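Local atomic coordinates of glutaredoxin (PDB entry 4I2U), a protein that binds glutathione in a thioredoxin-fold pocket and probably uses it to reduce disulfides, helping to maintain the redox balance of the cell. Residues D88-N93 / E97-N102. Numbering follows the deposited sequence.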
loop_
_atom_site.group_PDB
_atom_site.type_symbol
_atom_site.label_atom_id
_atom_site.label_comp_id
_atom_site.label_asym_id
_atom_site.label_seq_id
_atom_site.Cartn_x
_atom_site.Cartn_y
_atom_site.Cartn_z
ATOM N N ASP A 88 8.869 0.621 -5.294
ATOM C CA ASP A 88 10.242 0.160 -5.404
ATOM C C ASP A 88 11.210 1.322 -5.634
ATOM O O ASP A 88 12.277 1.387 -5.021
ATOM C CB ASP A 88 10.341 -0.844 -6.542
ATOM C CG ASP A 88 11.701 -1.450 -6.648
ATOM O OD1 ASP A 88 12.033 -2.301 -5.793
ATOM O OD2 ASP A 88 12.442 -1.048 -7.573
ATOM N N ALA A 89 10.848 2.245 -6.514
ATOM C CA ALA A 89 11.687 3.415 -6.776
ATOM C C ALA A 89 11.842 4.276 -5.532
ATOM O O ALA A 89 12.938 4.755 -5.224
ATOM C CB ALA A 89 11.102 4.223 -7.907
ATOM N N LEU A 90 10.758 4.475 -4.796
ATOM C CA LEU A 90 10.816 5.276 -3.570
ATOM C C LEU A 90 11.632 4.596 -2.480
ATOM O O LEU A 90 12.296 5.250 -1.696
ATOM C CB LEU A 90 9.396 5.564 -3.088
ATOM C CG LEU A 90 8.608 6.480 -4.011
ATOM C CD1 LEU A 90 7.141 6.375 -3.620
ATOM C CD2 LEU A 90 9.069 7.917 -3.947
ATOM N N ALA A 91 11.597 3.275 -2.434
ATOM C CA ALA A 91 12.436 2.549 -1.504
ATOM C C ALA A 91 13.897 2.812 -1.812
ATOM O O ALA A 91 14.714 3.059 -0.920
ATOM C CB ALA A 91 12.135 1.060 -1.569
ATOM N N ARG A 92 14.241 2.758 -3.083
ATOM C CA ARG A 92 15.624 2.912 -3.494
ATOM C C ARG A 92 16.123 4.348 -3.339
ATOM O O ARG A 92 17.315 4.572 -3.105
ATOM C CB ARG A 92 15.753 2.487 -4.955
ATOM C CG ARG A 92 17.136 2.645 -5.568
ATOM C CD ARG A 92 17.145 2.306 -7.066
ATOM N NE ARG A 92 15.888 2.664 -7.727
ATOM C CZ ARG A 92 15.758 2.976 -9.013
ATOM N NH1 ARG A 92 14.565 3.280 -9.490
ATOM N NH2 ARG A 92 16.805 3.002 -9.828
ATOM N N ASN A 93 15.243 5.328 -3.530
ATOM C CA ASN A 93 15.722 6.705 -3.607
ATOM C C ASN A 93 15.677 7.479 -2.296
ATOM O O ASN A 93 16.075 8.640 -2.277
ATOM C CB ASN A 93 15.044 7.477 -4.752
ATOM C CG ASN A 93 13.586 7.776 -4.503
ATOM O OD1 ASN A 93 13.096 7.777 -3.377
ATOM N ND2 ASN A 93 12.865 8.041 -5.588
ATOM N N GLU A 97 11.641 5.879 2.935
ATOM C CA GLU A 97 12.113 5.914 4.313
ATOM C C GLU A 97 11.716 7.212 4.997
ATOM O O GLU A 97 11.320 7.203 6.150
ATOM C CB GLU A 97 13.630 5.750 4.371
ATOM C CG GLU A 97 14.095 4.340 4.143
ATOM C CD GLU A 97 15.561 4.289 3.815
ATOM O OE1 GLU A 97 15.923 4.448 2.637
ATOM O OE2 GLU A 97 16.370 4.108 4.749
ATOM N N VAL A 98 11.829 8.339 4.306
ATOM C CA VAL A 98 11.405 9.602 4.893
ATOM C C VAL A 98 9.927 9.529 5.267
ATOM O O VAL A 98 9.536 9.923 6.366
ATOM C CB VAL A 98 11.658 10.797 3.933
ATOM C CG1 VAL A 98 11.002 12.086 4.464
ATOM C CG2 VAL A 98 13.152 10.998 3.717
ATOM N N MET A 99 9.095 9.032 4.362
ATOM C CA MET A 99 7.672 8.915 4.664
ATOM C C MET A 99 7.383 7.988 5.822
ATOM O O MET A 99 6.517 8.270 6.662
ATOM C CB MET A 99 6.902 8.450 3.434
ATOM C CG MET A 99 6.849 9.521 2.362
ATOM S SD MET A 99 5.775 9.167 0.982
ATOM C CE MET A 99 6.713 7.917 0.238
ATOM N N LEU A 100 8.088 6.869 5.880
ATOM C CA LEU A 100 7.880 5.916 6.972
ATOM C C LEU A 100 8.328 6.488 8.309
ATOM O O LEU A 100 7.654 6.291 9.322
ATOM C CB LEU A 100 8.610 4.614 6.672
ATOM C CG LEU A 100 8.113 3.790 5.482
ATOM C CD1 LEU A 100 9.046 2.639 5.247
ATOM C CD2 LEU A 100 6.704 3.263 5.698
ATOM N N ARG A 101 9.439 7.206 8.325
ATOM C CA ARG A 101 9.860 7.855 9.558
ATOM C C ARG A 101 8.843 8.922 9.973
ATOM O O ARG A 101 8.479 9.026 11.147
ATOM C CB ARG A 101 11.250 8.469 9.410
ATOM C CG ARG A 101 12.353 7.429 9.360
ATOM C CD ARG A 101 13.762 8.004 9.541
ATOM N NE ARG A 101 14.143 8.827 8.401
ATOM C CZ ARG A 101 14.822 8.403 7.330
ATOM N NH1 ARG A 101 15.272 7.158 7.217
ATOM N NH2 ARG A 101 15.062 9.260 6.369
ATOM N N ASN A 102 8.346 9.703 9.017
ATOM C CA ASN A 102 7.368 10.730 9.357
ATOM C C ASN A 102 6.082 10.113 9.904
ATOM O O ASN A 102 5.401 10.714 10.749
ATOM C CB ASN A 102 7.038 11.590 8.139
ATOM C CG ASN A 102 8.164 12.516 7.753
ATOM O OD1 ASN A 102 9.097 12.738 8.527
ATOM N ND2 ASN A 102 8.090 13.056 6.544
HETATM O O HOH W 1 13.704 5.011 1.015
HETATM O O HOH W 2 16.628 2.339 0.786
#
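Two ordered waters bridge Ala91 and Glu97 where the last two helices of this thioredoxin fold, 84-93 and 95-102, turn against each other at a short junction. Ala91 O and Glu97 OE1, two acceptors 4.0 Å apart, are linked by water rather than to each other. Water 2 spans them by donating to Ala91 O at 2.7 Å and to Glu97 OE1 at 2.9 Å. Water 1 sits deeper in the corner, where it accepts from the backbone Glu97 N at 2.9 Å; it also lies within donating distance of both oxygens, but these and other nearby acceptors outnumber its protons. The Glu97 side chain starts beside its own backbone N (chi1 -76°) and then runs extended, which brings OE1 back beside helix 84-93.

The apolar part is slight. Met99 leaves its helix toward the other segment, and the bend at its end (chi3 -71°) turns CE back from SD to 4.2 Å from Leu90 CD1, the two side chains crossing at a slant. Both also touch Ile81 of edge strand 79-82, while Ala91 turns its methyl away, onto Ala34 of helix 26-36.

At the junction itself, Asn93 OD1 accepts from Lys95 N, and a backbone hydrogen bond joins Leu90 to Leu96. Between the segments themselves, with just 121 Å² buried, the polar link runs through water and the apolar one is a single Leu90-Met99 contact; chain connectivity and the junction bonds hold the corner.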